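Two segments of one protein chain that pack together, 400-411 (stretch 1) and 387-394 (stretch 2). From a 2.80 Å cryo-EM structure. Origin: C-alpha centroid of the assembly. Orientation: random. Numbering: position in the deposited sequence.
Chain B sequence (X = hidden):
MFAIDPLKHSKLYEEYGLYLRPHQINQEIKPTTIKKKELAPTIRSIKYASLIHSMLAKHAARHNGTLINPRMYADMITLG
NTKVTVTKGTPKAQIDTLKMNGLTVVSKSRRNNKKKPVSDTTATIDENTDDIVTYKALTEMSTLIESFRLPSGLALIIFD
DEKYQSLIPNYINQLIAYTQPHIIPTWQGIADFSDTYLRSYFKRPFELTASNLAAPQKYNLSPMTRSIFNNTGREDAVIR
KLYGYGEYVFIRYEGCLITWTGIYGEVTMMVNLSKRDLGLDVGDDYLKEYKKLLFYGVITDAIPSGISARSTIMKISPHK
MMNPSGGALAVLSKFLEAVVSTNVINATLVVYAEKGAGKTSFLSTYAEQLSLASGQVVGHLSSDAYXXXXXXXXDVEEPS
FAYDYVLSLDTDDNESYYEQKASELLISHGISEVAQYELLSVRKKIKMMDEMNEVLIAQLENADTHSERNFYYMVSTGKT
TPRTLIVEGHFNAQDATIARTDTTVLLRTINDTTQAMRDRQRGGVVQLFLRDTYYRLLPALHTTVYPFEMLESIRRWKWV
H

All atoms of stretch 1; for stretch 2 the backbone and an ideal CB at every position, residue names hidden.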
# COMPACT_ATOMS: atom_id res chain seq x y z
N SER B 400 14.48 4.30 -40.79
CA SER B 400 15.70 4.12 -40.01
C SER B 400 15.56 4.78 -38.65
O SER B 400 14.85 5.77 -38.49
CB SER B 400 16.90 4.69 -40.75
OG SER B 400 18.08 4.53 -39.99
N PHE B 401 16.24 4.21 -37.66
CA PHE B 401 16.30 4.76 -36.31
C PHE B 401 17.74 4.93 -35.85
O PHE B 401 18.00 4.94 -34.64
CB PHE B 401 15.54 3.87 -35.33
CG PHE B 401 14.06 3.84 -35.55
CD1 PHE B 401 13.23 4.81 -35.01
CD2 PHE B 401 13.48 2.82 -36.30
CE1 PHE B 401 11.86 4.77 -35.22
CE2 PHE B 401 12.12 2.78 -36.51
CZ PHE B 401 11.31 3.75 -35.97
N ALA B 402 18.68 5.03 -36.79
CA ALA B 402 20.08 5.17 -36.43
C ALA B 402 20.35 6.54 -35.85
O ALA B 402 19.74 7.53 -36.26
CB ALA B 402 20.96 4.94 -37.66
N TYR B 403 21.26 6.60 -34.88
CA TYR B 403 21.49 7.84 -34.13
C TYR B 403 22.13 8.92 -34.99
O TYR B 403 21.83 10.10 -34.82
CB TYR B 403 22.34 7.56 -32.90
CG TYR B 403 22.76 8.81 -32.17
CD1 TYR B 403 21.84 9.55 -31.43
CD2 TYR B 403 24.07 9.27 -32.23
CE1 TYR B 403 22.22 10.70 -30.77
CE2 TYR B 403 24.45 10.42 -31.59
CZ TYR B 403 23.53 11.13 -30.86
OH TYR B 403 23.92 12.27 -30.21
N ASP B 404 22.98 8.53 -35.94
CA ASP B 404 23.60 9.54 -36.79
C ASP B 404 22.62 10.11 -37.81
O ASP B 404 22.70 11.29 -38.15
CB ASP B 404 24.84 8.96 -37.48
CG ASP B 404 24.55 7.71 -38.29
OD1 ASP B 404 23.42 7.18 -38.23
OD2 ASP B 404 25.46 7.26 -39.01
N TYR B 405 21.66 9.31 -38.27
CA TYR B 405 20.64 9.80 -39.19
C TYR B 405 19.67 10.76 -38.51
O TYR B 405 19.37 11.84 -39.03
CB TYR B 405 19.90 8.62 -39.82
CG TYR B 405 18.73 9.00 -40.69
CD1 TYR B 405 18.93 9.67 -41.89
CD2 TYR B 405 17.44 8.63 -40.35
CE1 TYR B 405 17.87 10.01 -42.70
CE2 TYR B 405 16.37 8.97 -41.16
CZ TYR B 405 16.59 9.66 -42.33
OH TYR B 405 15.53 9.98 -43.14
N VAL B 406 19.18 10.37 -37.33
CA VAL B 406 18.30 11.22 -36.53
C VAL B 406 19.05 12.48 -36.09
O VAL B 406 18.48 13.58 -36.06
CB VAL B 406 17.76 10.42 -35.33
CG1 VAL B 406 16.93 11.29 -34.41
CG2 VAL B 406 16.94 9.25 -35.82
N LEU B 407 20.34 12.35 -35.81
CA LEU B 407 21.15 13.50 -35.43
C LEU B 407 21.40 14.42 -36.62
O LEU B 407 21.54 15.63 -36.44
CB LEU B 407 22.46 13.00 -34.83
CG LEU B 407 23.35 14.00 -34.12
CD1 LEU B 407 22.63 14.51 -32.90
CD2 LEU B 407 24.66 13.35 -33.74
N SER B 408 21.47 13.85 -37.83
CA SER B 408 21.59 14.67 -39.03
C SER B 408 20.28 15.37 -39.36
O SER B 408 20.29 16.40 -40.04
CB SER B 408 22.02 13.80 -40.20
OG SER B 408 21.00 12.87 -40.53
N LEU B 409 19.15 14.82 -38.92
CA LEU B 409 17.88 15.50 -39.14
C LEU B 409 17.58 16.59 -38.11
O LEU B 409 16.55 17.25 -38.23
CB LEU B 409 16.73 14.50 -39.16
CG LEU B 409 16.65 13.57 -40.36
CD1 LEU B 409 15.53 12.57 -40.18
CD2 LEU B 409 16.47 14.37 -41.62
N ASP B 410 18.44 16.80 -37.12
CA ASP B 410 18.20 17.81 -36.09
C ASP B 410 18.67 19.19 -36.47
O ASP B 410 18.90 20.01 -35.57
CB ASP B 410 18.87 17.42 -34.77
CG ASP B 410 18.10 16.37 -34.02
OD1 ASP B 410 16.88 16.33 -34.20
OD2 ASP B 410 18.72 15.62 -33.24
N THR B 411 18.84 19.50 -37.74
CA THR B 411 19.34 20.82 -38.10
C THR B 411 18.19 21.82 -38.13
O THR B 411 17.01 21.47 -38.08
CB THR B 411 20.07 20.77 -39.43
OG1 THR B 411 19.16 20.40 -40.47
CG2 THR B 411 21.19 19.75 -39.37
N UNK B 387 9.81 15.47 -34.46
CA UNK B 387 9.08 16.19 -35.49
C UNK B 387 9.82 16.25 -36.80
O UNK B 387 9.24 16.01 -37.87
CB UNK B 387 8.77 17.61 -35.02
N UNK B 388 11.12 16.55 -36.75
CA UNK B 388 11.91 16.59 -37.97
C UNK B 388 12.19 15.20 -38.52
O UNK B 388 12.51 15.06 -39.71
CB UNK B 388 13.23 17.32 -37.72
N UNK B 389 12.09 14.16 -37.69
CA UNK B 389 12.14 12.79 -38.19
C UNK B 389 10.86 12.42 -38.92
O UNK B 389 10.90 11.90 -40.04
CB UNK B 389 12.39 11.81 -37.04
N UNK B 390 9.72 12.68 -38.29
CA UNK B 390 8.42 12.29 -38.83
C UNK B 390 8.02 13.13 -40.03
O UNK B 390 7.21 12.67 -40.84
CB UNK B 390 7.35 12.40 -37.75
N UNK B 391 8.59 14.32 -40.19
CA UNK B 391 8.33 15.08 -41.41
C UNK B 391 8.99 14.47 -42.64
O UNK B 391 8.58 14.78 -43.76
CB UNK B 391 8.81 16.52 -41.24
N UNK B 392 9.99 13.61 -42.45
CA UNK B 392 10.60 12.87 -43.54
C UNK B 392 10.07 11.44 -43.66
O UNK B 392 9.83 10.98 -44.77
CB UNK B 392 12.12 12.84 -43.35
N UNK B 393 9.88 10.75 -42.54
CA UNK B 393 9.72 9.30 -42.54
C UNK B 393 8.31 8.83 -42.22
O UNK B 393 8.13 7.69 -41.80
CB UNK B 393 10.69 8.68 -41.53
N UNK B 394 7.29 9.67 -42.42
CA UNK B 394 5.94 9.24 -42.08
C UNK B 394 5.30 8.36 -43.14
O UNK B 394 4.20 7.86 -42.92
CB UNK B 394 5.06 10.47 -41.84

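Helix 403-408 crosses the helical part of stretch 2 nearly at right angles, with 9.9 Å between their axes at closest approach, and side chains fill much of the space between the axes. Position 387 has ordinary helical angles, and its ideal CB finds nothing of stretch 1 within 5.5 Å. This stretch sets no requirement there, and the residue is G387.

Position 388 lies where the backbones come close, the CA of 388 being 6.2 Å from L409 CA. The CA-to-CB bond points toward stretch 1, and the ideal CB is 3.4 Å from L409 O and 5.2 Å from D410 OD1. Carbonyl oxygens and a carboxylate at the end of the helix favour a long basic or polar side chain, lysine, arginine or glutamine. The residue is R388. Its extended chain runs past L409, with CD 3.2 Å from L409 O, and carries the guanidinium to T411 O, which lies over one face; R388 NE is 3.0 Å from T411 O, but the angle is too poor for a hydrogen bond. R388 NH1 remains 4.6 Å from D410 OD1, beyond a salt bridge.

At 389 the bond points sideways, with L409 CD1 4.5 Å and V406 CG1 5.3 Å from the ideal CB. A groove bordered by F401, Y405, V406 and L409 would accept leucine, methionine or an aromatic, and the backbone carbonyl of S400 beyond it rewards a large side chain with a donor. W389, chi1 t, fills the groove: NE1 donates to S400 O at 3.2 Å, with the oxygen at the edge of the ring, near its plane, while CZ2 lies 3.6 Å from F401 CE1 and CD1 lies 4.1 Å from L409 CD1.

Position 390 points away and 391 is out of reach, so stretch 1 selects nothing at either; they are L390 and A391.

Position 392 points toward Y405 and L409, its ideal CB 4.5 Å from Y405 OH and 4.7 Å from L409 CD1. Leucine, methionine or a long chain with an aliphatic stem would suit. K392 makes loose contacts, CB 4.4 Å from Y405 OH and NZ 3.8 Å from L409 CD2.

Position 393 also points toward stretch 1, with Y405 OH 5.3 Å from its ideal CB. A hydroxyl at that range suits a polar side chain of moderate length, such as asparagine, glutamine or histidine. It is N393, whose ND2 donates to Y405 OH at 3.3 Å, near the plane of the tyrosine ring.

Position 394 is out of reach; K394 makes no contact with stretch 1.

Stretch 2 387-394: GRWLAKNK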
# COMPACT_ATOMS: atom_id res chain seq x y z
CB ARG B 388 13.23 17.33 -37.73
CG ARG B 388 13.06 18.80 -37.40
CD ARG B 388 14.40 19.49 -37.34
NE ARG B 388 14.34 20.90 -36.96
CZ ARG B 388 14.71 21.36 -35.78
NH1 ARG B 388 15.21 20.54 -34.87
NH2 ARG B 388 14.62 22.66 -35.52
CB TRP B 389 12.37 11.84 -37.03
CG TRP B 389 12.42 10.41 -37.41
CD1 TRP B 389 13.45 9.75 -38.01
CD2 TRP B 389 11.36 9.46 -37.28
NE1 TRP B 389 13.11 8.44 -38.22
CE2 TRP B 389 11.83 8.24 -37.79
CE3 TRP B 389 10.06 9.53 -36.77
CZ2 TRP B 389 11.05 7.09 -37.80
CZ3 TRP B 389 9.29 8.39 -36.78
CH2 TRP B 389 9.78 7.19 -37.29
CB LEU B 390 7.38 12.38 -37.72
CG LEU B 390 5.95 11.88 -37.92
CD1 LEU B 390 5.96 10.41 -38.22
CD2 LEU B 390 5.15 12.15 -36.68
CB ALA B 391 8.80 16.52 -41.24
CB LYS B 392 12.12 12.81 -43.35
CG LYS B 392 12.81 14.15 -43.40
CD LYS B 392 12.75 14.73 -44.79
CE LYS B 392 13.42 16.09 -44.85
NZ LYS B 392 14.89 15.99 -44.65
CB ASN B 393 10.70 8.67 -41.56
CG ASN B 393 12.12 8.72 -42.05
OD1 ASN B 393 12.40 8.44 -43.22
ND2 ASN B 393 13.04 9.09 -41.18
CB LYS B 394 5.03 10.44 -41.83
CG LYS B 394 4.78 11.31 -43.04
CD LYS B 394 3.85 12.46 -42.69
CE LYS B 394 3.57 13.34 -43.90
NZ LYS B 394 4.77 14.07 -44.35
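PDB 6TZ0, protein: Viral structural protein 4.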